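Local coordinates for protein nucleoporin nup120 (PDB 4GQ2) that serves as a structural component of the nuclear pore complex, belonging to the npc107-120 assembly of nucleoporins, and forms a complex with Nup37, at residues T406-V410 and I422-H426; I475-I479 and L498-W503. Residues are numbered along the deposited sequence.

Contact 1: T406-V410 and I422-H426; sequences TFFDV and IWLQH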
ATOM      1  N   THR A 406      -2.740  14.693 -12.205  1.00 83.69           N
ATOM      2  CA  THR A 406      -1.384  14.274 -11.850  1.00 92.66           C
ATOM      3  C   THR A 406      -0.548  13.957 -13.087  1.00 85.81           C
ATOM      4  O   THR A 406      -1.065  13.446 -14.086  1.00 65.17           O
ATOM      5  CB  THR A 406      -1.385  13.047 -10.917  1.00 95.70           C
ATOM      6  OG1 THR A 406      -1.904  11.907 -11.619  1.00 64.23           O
ATOM      7  CG2 THR A 406      -2.207  13.329  -9.648  1.00 88.63           C
ATOM      8  N   PHE A 407       0.751  14.238 -12.997  1.00 85.32           N
ATOM      9  CA  PHE A 407       1.633  14.228 -14.159  1.00 81.67           C
ATOM     10  C   PHE A 407       3.072  13.852 -13.790  1.00 69.96           C
ATOM     11  O   PHE A 407       3.584  14.261 -12.747  1.00 64.53           O
ATOM     12  CB  PHE A 407       1.583  15.614 -14.829  1.00 89.45           C
ATOM     13  CG  PHE A 407       2.611  15.822 -15.908  1.00115.17           C
ATOM     14  CD1 PHE A 407       2.355  15.427 -17.220  1.00122.49           C
ATOM     15  CD2 PHE A 407       3.831  16.431 -15.619  1.00104.97           C
ATOM     16  CE1 PHE A 407       3.300  15.619 -18.218  1.00113.19           C
ATOM     17  CE2 PHE A 407       4.781  16.623 -16.612  1.00119.98           C
ATOM     18  CZ  PHE A 407       4.513  16.219 -17.913  1.00116.46           C
ATOM     19  N   PHE A 408       3.717  13.068 -14.652  1.00 55.71           N
ATOM     20  CA  PHE A 408       5.163  12.843 -14.559  1.00 50.82           C
ATOM     21  C   PHE A 408       5.789  12.579 -15.934  1.00 54.31           C
ATOM     22  O   PHE A 408       5.135  12.050 -16.825  1.00 61.03           O
ATOM     23  CB  PHE A 408       5.490  11.710 -13.584  1.00 46.74           C
ATOM     24  CG  PHE A 408       4.959  10.362 -13.999  1.00 43.79           C
ATOM     25  CD1 PHE A 408       3.642   9.996 -13.717  1.00 37.32           C
ATOM     26  CD2 PHE A 408       5.784   9.443 -14.653  1.00 48.87           C
ATOM     27  CE1 PHE A 408       3.158   8.749 -14.096  1.00 40.45           C
ATOM     28  CE2 PHE A 408       5.304   8.194 -15.033  1.00 44.32           C
ATOM     29  CZ  PHE A 408       3.992   7.845 -14.748  1.00 40.99           C
ATOM     30  N   ASP A 409       7.049  12.965 -16.103  1.00 56.36           N
ATOM     31  CA  ASP A 409       7.784  12.648 -17.319  1.00 58.73           C
ATOM     32  C   ASP A 409       8.173  11.175 -17.308  1.00 61.21           C
ATOM     33  O   ASP A 409       8.250  10.554 -16.246  1.00 56.28           O
ATOM     34  CB  ASP A 409       9.038  13.517 -17.452  1.00 57.12           C
ATOM     35  CG  ASP A 409       8.719  14.978 -17.715  1.00 68.22           C
ATOM     36  OD1 ASP A 409       7.567  15.299 -18.084  1.00 72.80           O
ATOM     37  OD2 ASP A 409       9.633  15.812 -17.552  1.00 71.31           O
ATOM     38  N   VAL A 410       8.401  10.628 -18.496  1.00 45.23           N
ATOM     39  CA  VAL A 410       8.862   9.265 -18.653  1.00 44.32           C
ATOM     40  C   VAL A 410      10.138   9.071 -17.825  1.00 40.06           C
ATOM     41  O   VAL A 410      11.104   9.809 -18.009  1.00 51.28           O
ATOM     42  CB  VAL A 410       9.076   8.938 -20.151  1.00 46.73           C
ATOM     43  CG1 VAL A 410       9.959   7.715 -20.332  1.00 44.13           C
ATOM     44  CG2 VAL A 410       7.735   8.731 -20.846  1.00 43.66           C
ATOM     45  N   ILE A 422       4.454   2.992 -11.831  1.00 36.92           N
ATOM     46  CA  ILE A 422       4.072   4.304 -11.286  1.00 35.59           C
ATOM     47  C   ILE A 422       2.588   4.609 -11.468  1.00 38.58           C
ATOM     48  O   ILE A 422       1.916   5.026 -10.515  1.00 45.26           O
ATOM     49  CB  ILE A 422       4.930   5.444 -11.870  1.00 36.36           C
ATOM     50  CG1 ILE A 422       6.412   5.232 -11.523  1.00 32.39           C
ATOM     51  CG2 ILE A 422       4.433   6.794 -11.368  1.00 33.23           C
ATOM     52  CD1 ILE A 422       7.371   6.033 -12.386  1.00 39.42           C
ATOM     53  N   TRP A 423       2.073   4.383 -12.675  1.00 32.94           N
ATOM     54  CA  TRP A 423       0.641   4.601 -12.943  1.00 35.08           C
ATOM     55  C   TRP A 423      -0.254   3.676 -12.163  1.00 31.80           C
ATOM     56  O   TRP A 423      -1.308   4.082 -11.692  1.00 33.49           O
ATOM     57  CB  TRP A 423       0.341   4.490 -14.430  1.00 34.62           C
ATOM     58  CG  TRP A 423       0.450   5.795 -15.175  1.00 36.10           C
ATOM     59  CD1 TRP A 423       1.365   6.136 -16.168  1.00 38.99           C
ATOM     60  CD2 TRP A 423      -0.409   6.982 -15.024  1.00 34.66           C
ATOM     61  NE1 TRP A 423       1.138   7.419 -16.626  1.00 39.90           N
ATOM     62  CE2 TRP A 423       0.095   7.980 -15.981  1.00 35.31           C
ATOM     63  CE3 TRP A 423      -1.493   7.310 -14.216  1.00 37.20           C
ATOM     64  CZ2 TRP A 423      -0.475   9.238 -16.100  1.00 37.32           C
ATOM     65  CZ3 TRP A 423      -2.063   8.584 -14.351  1.00 40.15           C
ATOM     66  CH2 TRP A 423      -1.565   9.521 -15.273  1.00 38.27           C
ATOM     67  N   LEU A 424       0.160   2.421 -12.018  1.00 34.44           N
ATOM     68  CA  LEU A 424      -0.614   1.443 -11.263  1.00 32.51           C
ATOM     69  C   LEU A 424      -0.700   1.867  -9.796  1.00 39.14           C
ATOM     70  O   LEU A 424      -1.784   1.866  -9.213  1.00 37.61           O
ATOM     71  CB  LEU A 424       0.013   0.059 -11.384  1.00 30.20           C
ATOM     72  CG  LEU A 424      -0.756  -1.148 -10.858  1.00 35.49           C
ATOM     73  CD1 LEU A 424      -1.925  -1.468 -11.779  1.00 41.57           C
ATOM     74  CD2 LEU A 424       0.169  -2.354 -10.717  1.00 26.27           C
ATOM     75  N   GLN A 425       0.438   2.245  -9.212  1.00 34.70           N
ATOM     76  CA  GLN A 425       0.448   2.760  -7.846  1.00 43.66           C
ATOM     77  C   GLN A 425      -0.517   3.929  -7.676  1.00 44.05           C
ATOM     78  O   GLN A 425      -1.347   3.924  -6.769  1.00 41.80           O
ATOM     79  CB  GLN A 425       1.853   3.170  -7.405  1.00 51.89           C
ATOM     80  CG  GLN A 425       2.505   2.181  -6.452  1.00 66.07           C
ATOM     81  CD  GLN A 425       3.072   2.844  -5.199  1.00 79.73           C
ATOM     82  OE1 GLN A 425       3.649   2.178  -4.338  1.00 77.12           O
ATOM     83  NE2 GLN A 425       2.899   4.158  -5.088  1.00 75.79           N
ATOM     84  N   HIS A 426      -0.421   4.902  -8.577  1.00 40.34           N
ATOM     85  CA  HIS A 426      -1.258   6.090  -8.538  1.00 42.56           C
ATOM     86  C   HIS A 426      -2.739   5.802  -8.614  1.00 43.86           C
ATOM     87  O   HIS A 426      -3.528   6.384  -7.873  1.00 59.37           O
ATOM     88  CB  HIS A 426      -0.852   7.065  -9.643  1.00 51.50           C
ATOM     89  CG  HIS A 426      -1.784   8.242  -9.776  1.00 67.60           C
ATOM     90  ND1 HIS A 426      -2.777   8.280 -10.683  1.00 85.68           N
ATOM     91  CD2 HIS A 426      -1.869   9.428  -9.050  1.00 82.01           C
ATOM     92  CE1 HIS A 426      -3.456   9.434 -10.557  1.00 90.23           C
ATOM     93  NE2 HIS A 426      -2.899  10.136  -9.557  1.00 89.95           N
TER
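An extended loop runs alongside helix 419-428, in the opposite direction; this is the first of the helices that the chain forms between strands 390-395 and 520-525 of the Nup120 beta-propeller domain, and the packing rests mainly on aromatic rings. The loop enters at Thr406, whose CA-to-CB bond points toward the helix: OG1 sits over one face of the His426 imidazole, 2.9 Å from His426 NE2, while the carbonyl oxygen Thr406 O comes within 4.1 Å of Trp423 CH2. Phe407, in the extended backbone, points away from the helix and rests on Tyr500 of helix 492-515. Phe408 turns back inward and is the buried anchor of the loop. Its ring receives Ile422 on one face in a CH-pi contact, CG2 standing 3.8 Å from the ring centroid and 22° off the normal, and it meets the five-membered ring of Trp423 obliquely, with centroids 4.8 Å apart and planes at 49°. Tyr500, edge-to-face with both Phe408 and Trp423, extends this cluster. The ring pair is closest at the tip of the phenylalanine, where Phe408 CZ lies 3.4 Å from Trp423 CD1, over a face of the indole.

Contact 2: I475-I479 and L498-W503; sequences IVSTI and LLYNEW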
ATOM      1  N   ILE A 475      -3.801  -3.055 -20.327  1.00 41.16           N
ATOM      2  CA  ILE A 475      -3.118  -1.886 -20.889  1.00 38.36           C
ATOM      3  C   ILE A 475      -1.854  -2.273 -21.663  1.00 40.90           C
ATOM      4  O   ILE A 475      -1.633  -1.787 -22.774  1.00 38.64           O
ATOM      5  CB  ILE A 475      -2.805  -0.836 -19.808  1.00 38.08           C
ATOM      6  CG1 ILE A 475      -4.027   0.049 -19.609  1.00 42.50           C
ATOM      7  CG2 ILE A 475      -1.622   0.040 -20.208  1.00 36.80           C
ATOM      8  CD1 ILE A 475      -4.172   0.562 -18.199  1.00 52.02           C
ATOM      9  N   VAL A 476      -1.045  -3.160 -21.081  1.00 38.44           N
ATOM     10  CA  VAL A 476       0.191  -3.630 -21.722  1.00 37.06           C
ATOM     11  C   VAL A 476      -0.108  -4.372 -23.032  1.00 38.52           C
ATOM     12  O   VAL A 476       0.666  -4.297 -23.978  1.00 48.56           O
ATOM     13  CB  VAL A 476       1.062  -4.461 -20.738  1.00 34.77           C
ATOM     14  CG1 VAL A 476       2.243  -5.130 -21.434  1.00 33.02           C
ATOM     15  CG2 VAL A 476       1.585  -3.558 -19.634  1.00 38.40           C
ATOM     16  N   SER A 477      -1.251  -5.052 -23.093  1.00 40.61           N
ATOM     17  CA  SER A 477      -1.637  -5.831 -24.274  1.00 47.56           C
ATOM     18  C   SER A 477      -2.099  -4.974 -25.458  1.00 49.80           C
ATOM     19  O   SER A 477      -2.037  -5.418 -26.594  1.00 50.33           O
ATOM     20  CB  SER A 477      -2.733  -6.833 -23.912  1.00 41.86           C
ATOM     21  OG  SER A 477      -3.947  -6.157 -23.655  1.00 46.51           O
ATOM     22  N   THR A 478      -2.567  -3.757 -25.190  1.00 55.30           N
ATOM     23  CA  THR A 478      -3.040  -2.877 -26.259  1.00 51.55           C
ATOM     24  C   THR A 478      -1.919  -2.078 -26.908  1.00 52.94           C
ATOM     25  O   THR A 478      -2.099  -1.529 -27.993  1.00 55.72           O
ATOM     26  CB  THR A 478      -4.126  -1.878 -25.784  1.00 51.70           C
ATOM     27  OG1 THR A 478      -3.632  -1.096 -24.690  1.00 70.02           O
ATOM     28  CG2 THR A 478      -5.398  -2.597 -25.368  1.00 50.92           C
ATOM     29  N   ILE A 479      -0.767  -1.996 -26.249  1.00 52.96           N
ATOM     30  CA  ILE A 479       0.299  -1.121 -26.734  1.00 44.56           C
ATOM     31  C   ILE A 479       1.378  -1.895 -27.474  1.00 43.51           C
ATOM     32  O   ILE A 479       1.988  -2.811 -26.930  1.00 51.91           O
ATOM     33  CB  ILE A 479       0.900  -0.247 -25.605  1.00 43.43           C
ATOM     34  CG1 ILE A 479      -0.212   0.412 -24.771  1.00 44.07           C
ATOM     35  CG2 ILE A 479       1.834   0.807 -26.178  1.00 35.80           C
ATOM     36  CD1 ILE A 479      -1.248   1.180 -25.578  1.00 42.68           C
ATOM     37  N   LEU A 498       3.382   6.053 -25.816  1.00 37.36           N
ATOM     38  CA  LEU A 498       2.062   5.458 -26.046  1.00 38.49           C
ATOM     39  C   LEU A 498       1.562   4.685 -24.817  1.00 35.79           C
ATOM     40  O   LEU A 498       0.382   4.753 -24.480  1.00 38.68           O
ATOM     41  CB  LEU A 498       2.060   4.561 -27.292  1.00 46.85           C
ATOM     42  CG  LEU A 498       2.281   5.182 -28.679  1.00 50.53           C
ATOM     43  CD1 LEU A 498       2.456   4.074 -29.705  1.00 45.96           C
ATOM     44  CD2 LEU A 498       1.143   6.107 -29.094  1.00 38.56           C
ATOM     45  N   LEU A 499       2.459   3.959 -24.152  1.00 29.17           N
ATOM     46  CA  LEU A 499       2.117   3.271 -22.903  1.00 35.68           C
ATOM     47  C   LEU A 499       1.644   4.276 -21.841  1.00 34.35           C
ATOM     48  O   LEU A 499       0.633   4.050 -21.174  1.00 42.51           O
ATOM     49  CB  LEU A 499       3.303   2.438 -22.388  1.00 31.66           C
ATOM     50  CG  LEU A 499       3.135   1.539 -21.148  1.00 32.43           C
ATOM     51  CD1 LEU A 499       2.115   0.430 -21.362  1.00 27.32           C
ATOM     52  CD2 LEU A 499       4.469   0.938 -20.726  1.00 27.03           C
ATOM     53  N   TYR A 500       2.367   5.386 -21.711  1.00 31.70           N
ATOM     54  CA  TYR A 500       2.031   6.439 -20.748  1.00 32.32           C
ATOM     55  C   TYR A 500       0.626   6.971 -21.008  1.00 37.12           C
ATOM     56  O   TYR A 500      -0.185   7.091 -20.080  1.00 36.99           O
ATOM     57  CB  TYR A 500       3.054   7.589 -20.816  1.00 37.23           C
ATOM     58  CG  TYR A 500       2.826   8.684 -19.791  1.00 37.05           C
ATOM     59  CD1 TYR A 500       1.846   9.660 -19.984  1.00 34.76           C
ATOM     60  CD2 TYR A 500       3.578   8.732 -18.621  1.00 33.62           C
ATOM     61  CE1 TYR A 500       1.621  10.648 -19.039  1.00 35.37           C
ATOM     62  CE2 TYR A 500       3.371   9.724 -17.676  1.00 37.88           C
ATOM     63  CZ  TYR A 500       2.396  10.681 -17.890  1.00 39.61           C
ATOM     64  OH  TYR A 500       2.190  11.655 -16.940  1.00 39.81           O
ATOM     65  N   ASN A 501       0.341   7.277 -22.274  1.00 38.35           N
ATOM     66  CA  ASN A 501      -0.947   7.857 -22.670  1.00 35.42           C
ATOM     67  C   ASN A 501      -2.125   6.916 -22.461  1.00 36.19           C
ATOM     68  O   ASN A 501      -3.222   7.353 -22.099  1.00 45.31           O
ATOM     69  CB  ASN A 501      -0.910   8.334 -24.130  1.00 34.37           C
ATOM     70  CG  ASN A 501       0.038   9.505 -24.348  1.00 36.03           C
ATOM     71  OD1 ASN A 501       0.479  10.166 -23.401  1.00 43.36           O
ATOM     72  ND2 ASN A 501       0.349   9.770 -25.605  1.00 34.48           N
ATOM     73  N   GLU A 502      -1.908   5.628 -22.695  1.00 32.79           N
ATOM     74  CA  GLU A 502      -2.952   4.650 -22.419  1.00 33.76           C
ATOM     75  C   GLU A 502      -3.263   4.598 -20.917  1.00 32.00           C
ATOM     76  O   GLU A 502      -4.428   4.617 -20.517  1.00 39.00           O
ATOM     77  CB  GLU A 502      -2.580   3.268 -22.965  1.00 32.71           C
ATOM     78  CG  GLU A 502      -3.729   2.262 -22.956  1.00 38.74           C
ATOM     79  CD  GLU A 502      -4.900   2.638 -23.858  1.00 40.56           C
ATOM     80  OE1 GLU A 502      -5.813   1.805 -24.013  1.00 54.33           O
ATOM     81  OE2 GLU A 502      -4.928   3.749 -24.417  1.00 44.57           O
ATOM     82  N   TRP A 503      -2.224   4.548 -20.090  1.00 29.29           N
ATOM     83  CA  TRP A 503      -2.418   4.605 -18.633  1.00 32.48           C
ATOM     84  C   TRP A 503      -3.160   5.854 -18.251  1.00 33.38           C
ATOM     85  O   TRP A 503      -4.131   5.796 -17.501  1.00 39.37           O
ATOM     86  CB  TRP A 503      -1.085   4.543 -17.910  1.00 31.64           C
ATOM     87  CG  TRP A 503      -0.532   3.151 -17.716  1.00 30.14           C
ATOM     88  CD1 TRP A 503       0.556   2.572 -18.354  1.00 40.78           C
ATOM     89  CD2 TRP A 503      -1.020   2.124 -16.795  1.00 29.65           C
ATOM     90  NE1 TRP A 503       0.767   1.294 -17.904  1.00 36.64           N
ATOM     91  CE2 TRP A 503      -0.141   0.966 -16.968  1.00 32.64           C
ATOM     92  CE3 TRP A 503      -2.057   2.053 -15.867  1.00 36.61           C
ATOM     93  CZ2 TRP A 503      -0.318  -0.206 -16.244  1.00 34.68           C
ATOM     94  CZ3 TRP A 503      -2.223   0.872 -15.143  1.00 31.34           C
ATOM     95  CH2 TRP A 503      -1.375  -0.229 -15.327  1.00 36.05           C
TER
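This is a buried helix-helix contact within the helical insertion of the Nup120 beta-propeller domain, where the C-terminal end of helix 464-478 packs on helix 492-515. The two segments bury 400 Å² between them, mostly through apolar side chains and the aliphatic part of Glu502, and their backbones come close, with Ile479 CA 6.1 Å from Leu499 CA. Ile475 and Ile479, four residues apart, both point their CA-to-CB bonds toward the second helix. Ile475 touches both Leu499 and Trp503: its CG2 is 3.9 Å from Leu499 CD1 and makes a CH-pi contact with the five-membered ring of Trp503, 3.7 Å from the centroid and 15° off the normal. Ile479, in the loop that follows, places CG2 3.9 Å from Leu498 CB and CD1 3.6 Å from Glu502 CB. Glu502 thus packs through its aliphatic part, as Ile475 CG1 to Glu502 CG at 4.0 Å also indicates, while its carboxylate forms a salt bridge with Arg505. Trp503 NE1 is hydrogen-bonded to Ser420 OG, joining helix 419-428 to the same core, and on the side of Val476 and Ser477 the Nup37 chain packs against the helix. Within 475-479 the hydroxyl of Thr478 folds back on the preceding turn, Thr478 OG1 donating a hydrogen bond of 2.9 Å to Ile475 O.

From the N terminus the chain passes through most of the propeller strands before reaching either contact. Beyond strand 390-395, contact 1 closes a short loop by folding 406-410 back on helix 419-428; contact 2 follows in series, closing the connection between helices 464-478 and 492-515. The closures neither nest nor cross, yet they meet in space, their centres about 13 Å apart. Helix 492-515 joins them: Tyr500 OH forms a probable hydrogen bond with Phe408 N at 3.1 Å, and Trp423 CG packs 3.4 Å from Trp503 CB. Together they tie a loop and three helices into one unit before the chain returns to strand 520-525.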